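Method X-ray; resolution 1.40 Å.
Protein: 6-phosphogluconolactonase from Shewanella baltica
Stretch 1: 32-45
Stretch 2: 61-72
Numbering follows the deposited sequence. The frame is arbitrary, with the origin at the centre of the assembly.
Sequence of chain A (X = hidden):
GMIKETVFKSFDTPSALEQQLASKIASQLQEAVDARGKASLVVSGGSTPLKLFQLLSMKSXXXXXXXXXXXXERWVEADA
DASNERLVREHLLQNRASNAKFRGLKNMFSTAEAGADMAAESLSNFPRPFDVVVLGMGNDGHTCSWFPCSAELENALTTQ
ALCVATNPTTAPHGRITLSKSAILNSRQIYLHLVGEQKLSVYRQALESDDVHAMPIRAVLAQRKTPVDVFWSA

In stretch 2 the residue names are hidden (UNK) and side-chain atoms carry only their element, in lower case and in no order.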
# COMPACT_ATOMS: atom_id res chain seq x y z
N ALA A 32 -15.83 0.94 9.30
CA ALA A 32 -15.47 -0.43 9.47
C ALA A 32 -15.45 -0.87 10.92
O ALA A 32 -15.98 -1.93 11.23
CB ALA A 32 -14.15 -0.76 8.76
N VAL A 33 -14.88 -0.06 11.81
CA VAL A 33 -14.94 -0.33 13.26
C VAL A 33 -16.41 -0.39 13.69
O VAL A 33 -16.81 -1.33 14.41
CB VAL A 33 -14.19 0.69 14.07
CG1 VAL A 33 -14.44 0.47 15.62
CG2 VAL A 33 -12.69 0.65 13.76
N ASP A 34 -17.23 0.56 13.26
CA ASP A 34 -18.65 0.50 13.62
C ASP A 34 -19.30 -0.79 13.16
O ASP A 34 -20.06 -1.43 13.92
CB ASP A 34 -19.45 1.70 13.06
CG ASP A 34 -19.03 3.04 13.64
OD1 ASP A 34 -18.35 3.10 14.68
OD2 ASP A 34 -19.40 4.05 13.00
N ALA A 35 -19.05 -1.21 11.92
CA ALA A 35 -19.74 -2.36 11.38
C ALA A 35 -19.25 -3.65 11.94
O ALA A 35 -20.07 -4.54 12.17
CB ALA A 35 -19.59 -2.39 9.81
N ARG A 36 -17.96 -3.79 12.13
CA ARG A 36 -17.31 -5.08 12.42
C ARG A 36 -16.55 -5.18 13.71
O ARG A 36 -16.09 -6.27 14.08
CB ARG A 36 -16.43 -5.49 11.24
CG ARG A 36 -17.24 -5.91 10.02
CD ARG A 36 -16.37 -6.17 8.75
NE ARG A 36 -15.85 -4.93 8.20
CZ ARG A 36 -16.52 -4.09 7.44
NH1 ARG A 36 -17.81 -4.32 7.13
NH2 ARG A 36 -15.95 -2.96 7.02
N GLY A 37 -16.38 -4.06 14.39
CA GLY A 37 -15.62 -4.01 15.61
C GLY A 37 -14.14 -3.76 15.51
O GLY A 37 -13.56 -3.29 16.46
N LYS A 38 -13.52 -4.15 14.39
CA LYS A 38 -12.11 -3.92 14.15
C LYS A 38 -12.00 -3.63 12.65
O LYS A 38 -12.80 -4.15 11.85
CB LYS A 38 -11.26 -5.13 14.46
CG LYS A 38 -11.20 -5.55 15.97
CD LYS A 38 -10.38 -4.50 16.80
CE LYS A 38 -10.23 -4.80 18.29
NZ LYS A 38 -11.45 -4.46 18.95
N ALA A 39 -11.03 -2.81 12.29
CA ALA A 39 -10.81 -2.44 10.91
C ALA A 39 -9.36 -2.74 10.58
O ALA A 39 -8.55 -3.00 11.45
CB ALA A 39 -11.11 -0.97 10.70
N SER A 40 -9.05 -2.77 9.28
CA SER A 40 -7.68 -2.98 8.81
C SER A 40 -7.31 -1.99 7.72
O SER A 40 -8.11 -1.65 6.83
CB SER A 40 -7.44 -4.41 8.36
OG SER A 40 -8.31 -4.77 7.34
N LEU A 41 -6.09 -1.49 7.84
CA LEU A 41 -5.46 -0.52 6.95
C LEU A 41 -4.10 -1.03 6.47
O LEU A 41 -3.28 -1.48 7.29
CB LEU A 41 -5.25 0.75 7.72
CG LEU A 41 -4.47 1.87 7.05
CD1 LEU A 41 -5.20 2.43 5.81
CD2 LEU A 41 -4.10 3.04 8.07
N VAL A 42 -3.86 -0.97 5.17
CA VAL A 42 -2.56 -1.27 4.58
C VAL A 42 -2.04 0.03 4.04
O VAL A 42 -2.74 0.76 3.31
CB VAL A 42 -2.68 -2.28 3.45
CG1 VAL A 42 -1.31 -2.49 2.74
CG2 VAL A 42 -3.30 -3.65 3.99
N VAL A 43 -0.82 0.39 4.39
CA VAL A 43 -0.18 1.56 3.85
C VAL A 43 1.14 1.24 3.11
O VAL A 43 1.78 0.21 3.40
CB VAL A 43 0.11 2.62 4.91
CG1 VAL A 43 -1.26 3.10 5.54
CG2 VAL A 43 1.06 2.10 6.06
N SER A 44 1.54 2.15 2.23
CA SER A 44 2.77 2.06 1.50
C SER A 44 3.79 3.09 1.97
O SER A 44 3.45 4.06 2.64
CB SER A 44 2.49 2.21 -0.01
OG SER A 44 1.60 1.20 -0.48
N GLY A 45 5.05 2.84 1.62
CA GLY A 45 6.19 3.65 2.08
C GLY A 45 6.61 4.72 1.12
O GLY A 45 5.84 5.22 0.29
N UNK A 61 -10.60 8.93 15.52
CA UNK A 61 -11.36 7.69 15.28
C UNK A 61 -10.85 6.67 16.30
O UNK A 61 -9.85 6.92 17.03
c UNK A 61 -11.77 8.22 12.81
c UNK A 61 -9.55 5.90 12.18
c UNK A 61 -11.19 7.18 13.81
c UNK A 61 -9.74 6.84 13.49
N UNK A 62 -11.52 5.51 16.30
CA UNK A 62 -11.20 4.41 17.21
C UNK A 62 -9.94 3.67 16.74
O UNK A 62 -9.98 2.47 16.42
c UNK A 62 -12.41 3.47 17.32
o UNK A 62 -14.77 3.63 17.72
c UNK A 62 -13.60 4.05 18.01
o UNK A 62 -13.47 4.92 18.91
N UNK A 63 -8.78 4.34 16.75
CA UNK A 63 -7.51 3.79 16.29
C UNK A 63 -7.08 2.47 16.94
O UNK A 63 -6.39 1.67 16.32
c UNK A 63 -5.75 4.59 13.12
c UNK A 63 -6.16 6.95 13.31
c UNK A 63 -5.64 6.02 11.19
c UNK A 63 -6.60 7.19 15.49
n UNK A 63 -6.48 7.86 14.29
c UNK A 63 -5.94 7.13 11.95
c UNK A 63 -6.34 5.87 15.32
c UNK A 63 -5.53 4.76 11.77
c UNK A 63 -6.07 5.69 13.91
c UNK A 63 -6.36 4.79 16.39
N UNK A 64 -7.48 2.31 18.21
CA UNK A 64 -7.11 1.09 18.93
C UNK A 64 -7.82 -0.16 18.41
O UNK A 64 -7.41 -1.28 18.71
o UNK A 64 -8.67 1.45 20.82
c UNK A 64 -7.31 1.26 20.48
N UNK A 65 -8.84 0.04 17.60
CA UNK A 65 -9.58 -1.03 16.97
C UNK A 65 -9.17 -1.11 15.48
O UNK A 65 -9.86 -1.81 14.72
o UNK A 65 -11.18 -1.80 19.21
o UNK A 65 -12.26 0.11 18.96
c UNK A 65 -11.53 -0.81 18.54
c UNK A 65 -11.06 -0.79 17.08
N UNK A 66 -8.06 -0.47 15.10
CA UNK A 66 -7.57 -0.51 13.68
C UNK A 66 -6.27 -1.27 13.67
O UNK A 66 -5.30 -0.92 14.40
c UNK A 66 -8.67 1.72 13.16
c UNK A 66 -6.83 0.78 11.61
c UNK A 66 -7.38 0.90 13.08
N UNK A 67 -6.19 -2.31 12.83
CA UNK A 67 -4.99 -3.06 12.57
C UNK A 67 -4.31 -2.49 11.36
O UNK A 67 -4.97 -2.24 10.35
c UNK A 67 -7.52 -5.93 15.07
c UNK A 67 -5.78 -5.29 13.51
c UNK A 67 -6.67 -6.83 15.65
o UNK A 67 -7.14 -7.56 16.72
c UNK A 67 -4.95 -6.26 14.08
c UNK A 67 -7.07 -5.18 13.97
c UNK A 67 -5.32 -4.53 12.32
c UNK A 67 -5.39 -7.01 15.17
N UNK A 68 -3.00 -2.23 11.43
CA UNK A 68 -2.28 -1.61 10.35
C UNK A 68 -1.08 -2.44 9.94
O UNK A 68 -0.38 -3.00 10.77
c UNK A 68 -2.90 0.66 11.28
c UNK A 68 -2.46 2.08 11.74
c UNK A 68 -1.08 0.42 9.51
c UNK A 68 -1.77 -0.22 10.74
N UNK A 69 -0.88 -2.62 8.63
CA UNK A 69 0.32 -3.26 8.13
C UNK A 69 0.80 -2.55 6.86
O UNK A 69 0.26 -1.52 6.45
c UNK A 69 0.14 -4.78 7.95
c UNK A 69 -0.76 -5.17 6.77
o UNK A 69 1.45 -5.40 7.81
N UNK A 70 1.86 -3.08 6.25
CA UNK A 70 2.54 -2.52 5.11
C UNK A 70 2.22 -3.27 3.83
O UNK A 70 2.05 -4.51 3.82
c UNK A 70 4.61 -2.01 6.63
c UNK A 70 6.10 -2.34 6.83
c UNK A 70 4.38 -0.50 6.60
c UNK A 70 4.07 -2.64 5.34
N UNK A 71 2.15 -2.53 2.73
CA UNK A 71 2.01 -3.14 1.42
C UNK A 71 3.23 -3.98 1.04
O UNK A 71 3.10 -4.95 0.28
c UNK A 71 1.70 -2.08 0.32
N UNK A 72 4.37 -3.53 1.52
CA UNK A 72 5.68 -4.14 1.22
C UNK A 72 6.72 -3.62 2.16
O UNK A 72 6.51 -2.64 2.90
o UNK A 72 7.39 -2.25 -1.36
c UNK A 72 6.09 -3.91 -0.25
c UNK A 72 6.49 -2.48 -0.56
o UNK A 72 5.84 -1.57 -0.04
O HOH W 1 5.85 0.99 -0.44

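Position 61 carries four side-chain carbons, forked at the first, with one arm two carbons long; none comes within 6 Å of stretch 1. That pattern is isoleucine, Ile-61. At 62 a carbon leads to a second bearing two oxygens, the mark of a carboxylate with one methylene, and one oxygen lies 3.8 Å from Val-33 CG1: Asp-62. The oxygen is OD2, and chi1 is m. Position 63 has one carbon and then fused five- and six-membered rings holding eight carbons and one nitrogen, an indole; at the edge of this ring, near its plane, Leu-41 CD2 approaches a carbon of the six-membered ring at 4.3 Å. Hence Trp-63, the carbon being CZ3. Position 64 has one carbon and one oxygen and touches nothing on stretch 1: Ser-64.

Position 65 again shows two carbons, the second with two oxygens, one of which is 2.7 Å from Lys-38 NZ. It is Asp-65, and the short distance from OD1 to that amine is a charged hydrogen bond within a salt bridge. The CB of Asp-65 also lies 3.6 Å from Gly-37 O. At 66 a single carbon carries two more, three in all; one branch carbon lies 4.2 Å from Val-33 CG2 and the other 4.2 Å from Leu-41 CB. This is Val-66, the branches being CG2 and CG1 in that order. Position 67 has one carbon and a six-carbon ring bearing an oxygen; Lys-38 CD sits at the edge of the ring, 3.6 Å from one of its carbons. It is Tyr-67, and that carbon is CE1.

Position 68 repeats the four-carbon pattern forked at the first, the end of its long arm 4.1 Å from Leu-41 CD2: Ile-68, through CD1. At 69 the first carbon carries one oxygen and one carbon, the latter 4.1 Å from Val-42 CG2, which identifies Thr-69; its hydroxyl is hydrogen-bonded elsewhere in the structure. Position 70 has four carbons forked at the second, with one terminal carbon 4.3 Å from Val-43 CG2: Leu-70, through CD2. Position 71 has a single carbon, 3.4 Å from Ser-44 OG and 3.9 Å from Val-42 CG1: Ala-71. Position 72 has two carbons, the second carrying two oxygens; water 1 donates to one of these (2.6 Å from the water O) and accepts from Gly-45 N (2.9 Å from the water O). This is Asp-72, linked through OD1.

The contact is a parallel strand pair, 39-43 beside 66-70, with axes 21° apart. Ala-39, Leu-41 and Val-43 each donate through N and accept through O, to Asp-65 O and from Tyr-67 N, to Tyr-67 O and from Thr-69 N, and to Thr-69 O and from Ala-71 N. Angles at hydrogen of 159-178° show that these bonds are well directed. Ala-39, Leu-41 and Val-43 share one sheet face with Val-66, Ile-68 and Leu-70, building an apolar layer, whereas Ser-40, Val-42, Tyr-67 and Thr-69 occupy the other. The two stretches together bury 819 Å², both sides summed, with the salt bridge beside the start of the strand pair and the water bridge beyond its end.

Stretch 2 (61-72) IDWSDVYITLAD
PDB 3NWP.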